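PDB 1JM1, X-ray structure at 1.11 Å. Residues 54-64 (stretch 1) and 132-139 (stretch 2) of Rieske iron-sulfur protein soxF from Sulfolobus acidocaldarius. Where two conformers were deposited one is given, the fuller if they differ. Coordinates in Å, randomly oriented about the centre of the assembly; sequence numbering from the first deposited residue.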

ATOM      1  N   GLY A  54      -7.446  -8.385  13.287  1.00 16.88           N
ATOM      2  CA  GLY A  54      -7.338  -9.105  14.548  1.00 18.81           C
ATOM      3  C   GLY A  54      -6.303 -10.205  14.518  1.00 19.89           C
ATOM      4  O   GLY A  54      -6.048 -10.769  15.588  1.00 24.72           O
ATOM      5  N   GLN A  55      -5.618 -10.474  13.496  1.00 17.57           N
ATOM      6  CA  GLN A  55      -4.615 -11.499  13.270  1.00 18.88           C
ATOM      7  C   GLN A  55      -3.214 -10.912  13.270  1.00 17.98           C
ATOM      8  O   GLN A  55      -2.997  -9.823  12.748  1.00 17.33           O
ATOM      9  N   GLN A  56      -2.277 -11.664  13.841  1.00 20.51           N
ATOM     10  CA  GLN A  56      -0.890 -11.181  13.900  1.00 22.69           C
ATOM     11  C   GLN A  56      -0.204 -11.414  12.604  1.00 18.73           C
ATOM     12  O   GLN A  56       0.629 -12.348  12.474  1.00 23.40           O
ATOM     13  N   ILE A  57      -0.418 -10.657  11.623  1.00 14.65           N
ATOM     14  CA  ILE A  57       0.179 -10.764  10.285  1.00 13.21           C
ATOM     15  C   ILE A  57       1.461  -9.963  10.275  1.00 12.53           C
ATOM     16  O   ILE A  57       1.421  -8.716  10.362  1.00 13.92           O
ATOM     17  N   THR A  58       2.584 -10.643  10.152  1.00 12.60           N
ATOM     18  CA  THR A  58       3.895 -10.017  10.254  1.00 12.36           C
ATOM     19  C   THR A  58       4.724 -10.177   8.990  1.00 11.67           C
ATOM     20  O   THR A  58       5.802  -9.579   8.912  1.00 12.03           O
ATOM     21  N   GLU A  59       4.281 -10.927   8.000  1.00 11.64           N
ATOM     22  CA  GLU A  59       5.055 -11.135   6.772  1.00 11.57           C
ATOM     23  C   GLU A  59       4.053 -11.587   5.699  1.00 12.10           C
ATOM     24  O   GLU A  59       3.201 -12.423   5.979  1.00 14.01           O
ATOM     25  N   ILE A  60       4.208 -11.021   4.513  1.00 11.50           N
ATOM     26  CA  ILE A  60       3.335 -11.345   3.377  1.00 12.26           C
ATOM     27  C   ILE A  60       4.276 -11.626   2.191  1.00 11.61           C
ATOM     28  O   ILE A  60       5.415 -11.145   2.131  1.00 11.90           O
ATOM     29  N   PRO A  61       3.798 -12.361   1.167  1.00 11.22           N
ATOM     30  CA  PRO A  61       4.682 -12.656   0.042  1.00 10.85           C
ATOM     31  C   PRO A  61       4.847 -11.463  -0.861  1.00 10.99           C
ATOM     32  O   PRO A  61       3.980 -10.608  -0.954  1.00 11.71           O
ATOM     33  N   ASN A  62       5.978 -11.453  -1.614  1.00 10.78           N
ATOM     34  CA  ASN A  62       6.117 -10.564  -2.722  1.00 11.30           C
ATOM     35  C   ASN A  62       5.724 -11.299  -3.985  1.00 10.93           C
ATOM     36  O   ASN A  62       6.544 -12.069  -4.532  1.00 11.43           O
ATOM     37  N   PRO A  63       4.513 -11.106  -4.530  1.00 11.03           N
ATOM     38  CA  PRO A  63       4.105 -11.877  -5.721  1.00 11.21           C
ATOM     39  C   PRO A  63       4.868 -11.515  -6.975  1.00 11.16           C
ATOM     40  O   PRO A  63       4.779 -12.239  -7.970  1.00 12.66           O
ATOM     41  N   TYR A  64       5.604 -10.407  -6.965  1.00 11.01           N
ATOM     42  CA  TYR A  64       6.390  -9.951  -8.108  1.00 10.90           C
ATOM     43  C   TYR A  64       7.845 -10.456  -8.072  1.00 11.87           C
ATOM     44  O   TYR A  64       8.613 -10.048  -8.944  1.00 12.26           O
ATOM     45  N   ALA A 132      -6.096  -9.179  -2.191  1.00 10.27           N
ATOM     46  CA  ALA A 132      -5.959  -9.815  -0.897  1.00 10.45           C
ATOM     47  C   ALA A 132      -4.683  -9.297  -0.255  1.00 10.39           C
ATOM     48  O   ALA A 132      -3.576  -9.788  -0.516  1.00 10.33           O
ATOM     49  N   LEU A 133      -4.799  -8.244   0.574  1.00 10.57           N
ATOM     50  CA  LEU A 133      -3.615  -7.574   1.119  1.00 10.69           C
ATOM     51  C   LEU A 133      -2.755  -8.507   1.956  1.00 10.83           C
ATOM     52  O   LEU A 133      -1.523  -8.430   1.899  1.00 11.39           O
ATOM     53  N   LYS A 134      -3.368  -9.393   2.765  1.00 11.24           N
ATOM     54  CA  LYS A 134      -2.558 -10.247   3.614  1.00 12.33           C
ATOM     55  C   LYS A 134      -1.893 -11.370   2.781  1.00 11.62           C
ATOM     56  O   LYS A 134      -1.011 -12.035   3.304  1.00 13.82           O
ATOM     57  N   ASP A 135      -2.261 -11.539   1.523  1.00 10.40           N
ATOM     58  CA  ASP A 135      -1.628 -12.450   0.599  1.00 11.18           C
ATOM     59  C   ASP A 135      -0.760 -11.702  -0.404  1.00 10.66           C
ATOM     60  O   ASP A 135      -0.439 -12.210  -1.477  1.00 12.20           O
ATOM     61  N   GLY A 136      -0.288 -10.493  -0.049  1.00 10.23           N
ATOM     62  CA  GLY A 136       0.637  -9.773  -0.891  1.00 10.36           C
ATOM     63  C   GLY A 136       0.016  -8.959  -1.981  1.00 10.04           C
ATOM     64  O   GLY A 136       0.698  -8.519  -2.897  1.00 11.10           O
ATOM     65  N   GLY A 137      -1.307  -8.691  -1.883  1.00 10.20           N
ATOM     66  CA  GLY A 137      -2.007  -7.876  -2.866  1.00 10.13           C
ATOM     67  C   GLY A 137      -2.491  -8.605  -4.088  1.00 10.02           C
ATOM     68  O   GLY A 137      -2.925  -7.982  -5.037  1.00 10.53           O
ATOM     69  N   VAL A 138      -2.408  -9.958  -4.078  1.00 10.34           N
ATOM     70  CA  VAL A 138      -2.825 -10.748  -5.230  1.00 10.63           C
ATOM     71  C   VAL A 138      -4.327 -10.564  -5.482  1.00 10.79           C
ATOM     72  O   VAL A 138      -5.115 -10.299  -4.595  1.00 10.87           O
ATOM     73  N   VAL A 139      -4.673 -10.737  -6.762  1.00 11.25           N
ATOM     74  CA  VAL A 139      -6.064 -10.551  -7.196  1.00 11.71           C
ATOM     75  C   VAL A 139      -6.852 -11.808  -6.928  1.00 12.29           C
ATOM     76  O   VAL A 139      -6.480 -12.890  -7.437  1.00 15.00           O
TER

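No direct hydrogen bond joins these two stretches; they meet through apolar packing, one CA-H...O contact and a pair of waters. The register is set where P61 faces G136, their CA atoms 5.1 Å apart.

G136 is what permits it. With phi/psi of 85/16, an ideal CB would be jammed against the carbonyl O of the residue before and would also point toward stretch 1, 2.4 Å from P61 O and 3.2 Å from P63 CD. Without one, G136 CA approaches P61 O to 3.4 Å in a CA-H...O contact. G137 has similar backbone angles, which call for glycine by themselves, but its ideal CB would stay 5.4 Å from P63 CG, so there the demand is local.

I60, buried and pointing toward stretch 2, adopts chi1 p and chi2 t. This lays its two branches over different parts of the turn: CG2 lies 3.3 Å from K134 O, while CD1 reaches 3.6 Å from L133 O and 4.0 Å from G136 CA. Its neighbours in the strand, E59 and P61, point away and sideways. P61 still contributes through its ring, with CD 3.8 Å from D135 C. Farther along, P63 points toward stretch 2, its ring C-gamma endo, with CG 3.4 Å from G136 O and CB 3.8 Å from CG1 of V138 (chi1 m), an apolar side-chain pair. Between these prolines N62 points away, and its OD1 accepts from Y64 N at 3.0 Å.

K134 has the most area covered by the opposing stretch. Its CA-to-CB bond leaves sideways; chi1 p, chi2 t and chi3 t then extend the chain past I57, before chi4 p turns the amine. I57 points toward it with chi1 m and chi2 t, bringing CD1 to 3.2 Å from K134 CD, a tight contact between aliphatic groups. Both residues have two deposited conformers, so this describes the given pair.

The charged end is served by water. Q55, m at chi1 and t at chi2, points toward stretch 2, its OE1 3.9 Å from K134 CE. K134 NZ donates to water 1 at 3.0 Å and to water 2 at 2.7 Å. Water 1 also accepts from Q55 NE2 at 2.6 Å, and water 2 donates to Q55 OE1 at 3.0 Å. Thus both ends of the amide are bridged to one amine, while the lysine methylenes supply the apolar contact.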

ATOM      1  CB  GLN A  55      -4.827 -12.234  11.968  1.00 19.58           C
ATOM      2  CG  GLN A  55      -6.142 -12.927  11.819  1.00 21.63           C
ATOM      3  CD  GLN A  55      -6.301 -13.655  10.502  1.00 26.12           C
ATOM      4  OE1 GLN A  55      -7.338 -13.551   9.833  1.00 32.74           O
ATOM      5  NE2 GLN A  55      -5.295 -14.377  10.044  1.00 32.02           N
ATOM      6  CB  GLN A  56      -0.209 -11.940  15.069  0.45 36.25           C
ATOM      7  CG  GLN A  56       1.114 -11.298  15.505  0.45 38.54           C
ATOM      8  CD  GLN A  56       1.986 -11.994  16.527  0.45 41.04           C
ATOM      9  OE1 GLN A  56       2.596 -11.337  17.388  0.45 41.40           O
ATOM     10  NE2 GLN A  56       2.020 -13.329  16.528  0.45 43.23           N
ATOM     11  CB  ILE A  57      -0.820 -10.325   9.199  0.58 14.69           C
ATOM     12  CG1 ILE A  57      -2.106 -11.216   9.211  0.58 17.10           C
ATOM     13  CG2 ILE A  57      -0.159 -10.364   7.841  0.58 14.13           C
ATOM     14  CD1 ILE A  57      -3.255 -10.433   8.590  0.58 17.36           C
ATOM     15  CB  THR A  58       4.708 -10.500  11.449  1.00 14.31           C
ATOM     16  OG1 THR A  58       4.933 -11.887  11.331  1.00 17.28           O
ATOM     17  CG2 THR A  58       3.969 -10.250  12.777  1.00 16.63           C
ATOM     18  CB  GLU A  59       6.122 -12.183   7.036  1.00 12.66           C
ATOM     19  CG  GLU A  59       7.060 -12.418   5.866  1.00 13.37           C
ATOM     20  CD  GLU A  59       8.192 -13.376   6.245  1.00 15.78           C
ATOM     21  OE1 GLU A  59       8.134 -14.111   7.250  1.00 21.66           O
ATOM     22  OE2 GLU A  59       9.214 -13.373   5.536  1.00 17.79           O
ATOM     23  CB  ILE A  60       2.313 -10.296   3.087  1.00 13.42           C
ATOM     24  CG1 ILE A  60       2.929  -8.996   2.570  1.00 13.66           C
ATOM     25  CG2 ILE A  60       1.434 -10.012   4.294  1.00 15.08           C
ATOM     26  CD1 ILE A  60       1.989  -7.847   2.346  1.00 15.80           C
ATOM     27  CB  PRO A  61       3.935 -13.802  -0.697  1.00 11.69           C
ATOM     28  CG  PRO A  61       2.839 -14.275   0.208  1.00 15.79           C
ATOM     29  CD  PRO A  61       2.517 -13.062   1.079  1.00 11.60           C
ATOM     30  CB  ASN A  62       7.546 -10.028  -2.897  1.00 11.90           C
ATOM     31  CG  ASN A  62       7.660  -9.204  -4.143  1.00 11.54           C
ATOM     32  OD1 ASN A  62       6.631  -8.734  -4.686  1.00 11.63           O
ATOM     33  ND2 ASN A  62       8.851  -8.989  -4.637  1.00 12.55           N
ATOM     34  CB  PRO A  63       2.612 -11.534  -5.859  1.00 11.82           C
ATOM     35  CG  PRO A  63       2.505 -10.200  -5.271  1.00 13.04           C
ATOM     36  CD  PRO A  63       3.461 -10.156  -4.085  1.00 11.72           C
ATOM     37  CB  TYR A  64       6.328  -8.450  -8.220  1.00 11.41           C
ATOM     38  CG  TYR A  64       5.022  -7.879  -8.642  1.00 10.87           C
ATOM     39  CD1 TYR A  64       4.126  -7.317  -7.734  1.00 10.65           C
ATOM     40  CD2 TYR A  64       4.678  -7.824  -9.978  1.00 11.57           C
ATOM     41  CE1 TYR A  64       2.937  -6.752  -8.169  1.00 10.93           C
ATOM     42  CE2 TYR A  64       3.525  -7.217 -10.422  1.00 11.27           C
ATOM     43  CZ  TYR A  64       2.642  -6.673  -9.509  1.00 10.34           C
ATOM     44  OH  TYR A  64       1.534  -6.043 -10.004  1.00 11.10           O
ATOM     45  CB  ALA A 132      -5.946 -11.315  -1.070  1.00 11.25           C
ATOM     46  CB  LEU A 133      -4.028  -6.360   1.942  1.00 11.04           C
ATOM     47  CG  LEU A 133      -4.891  -5.323   1.215  1.00 11.27           C
ATOM     48  CD1 LEU A 133      -5.069  -4.101   2.129  1.00 12.31           C
ATOM     49  CD2 LEU A 133      -4.294  -4.899  -0.128  1.00 12.27           C
ATOM     50  CB  LYS A 134      -3.372 -10.545   4.828  0.69 18.77           C
ATOM     51  CG  LYS A 134      -4.353 -11.580   4.798  0.69 20.92           C
ATOM     52  CD  LYS A 134      -4.935 -11.820   6.237  0.69 20.23           C
ATOM     53  CE  LYS A 134      -6.292 -12.539   6.236  0.69 20.80           C
ATOM     54  NZ  LYS A 134      -6.091 -13.920   5.661  0.69 21.21           N
ATOM     55  CB  ASP A 135      -2.657 -13.358  -0.061  1.00 12.04           C
ATOM     56  CG  ASP A 135      -3.367 -14.242   0.934  1.00 13.39           C
ATOM     57  OD1 ASP A 135      -4.599 -14.347   0.861  1.00 14.43           O
ATOM     58  OD2 ASP A 135      -2.684 -14.850   1.807  1.00 16.18           O
ATOM     59  CB  VAL A 138      -2.448 -12.211  -5.059  1.00 11.15           C
ATOM     60  CG1 VAL A 138      -0.939 -12.387  -4.972  1.00 11.49           C
ATOM     61  CG2 VAL A 138      -3.120 -12.858  -3.896  1.00 11.60           C
ATOM     62  CB  VAL A 139      -6.097 -10.163  -8.698  1.00 12.94           C
ATOM     63  CG1 VAL A 139      -7.573  -9.991  -9.147  1.00 14.29           C
ATOM     64  CG2 VAL A 139      -5.273  -8.916  -8.930  1.00 13.55           C
TER
HETATM   65  O   HOH W   1      -4.553 -15.352   7.732  1.00 35.73           O
HETATM   66  O   HOH W   2      -7.989 -14.945   7.212  1.00 37.86           O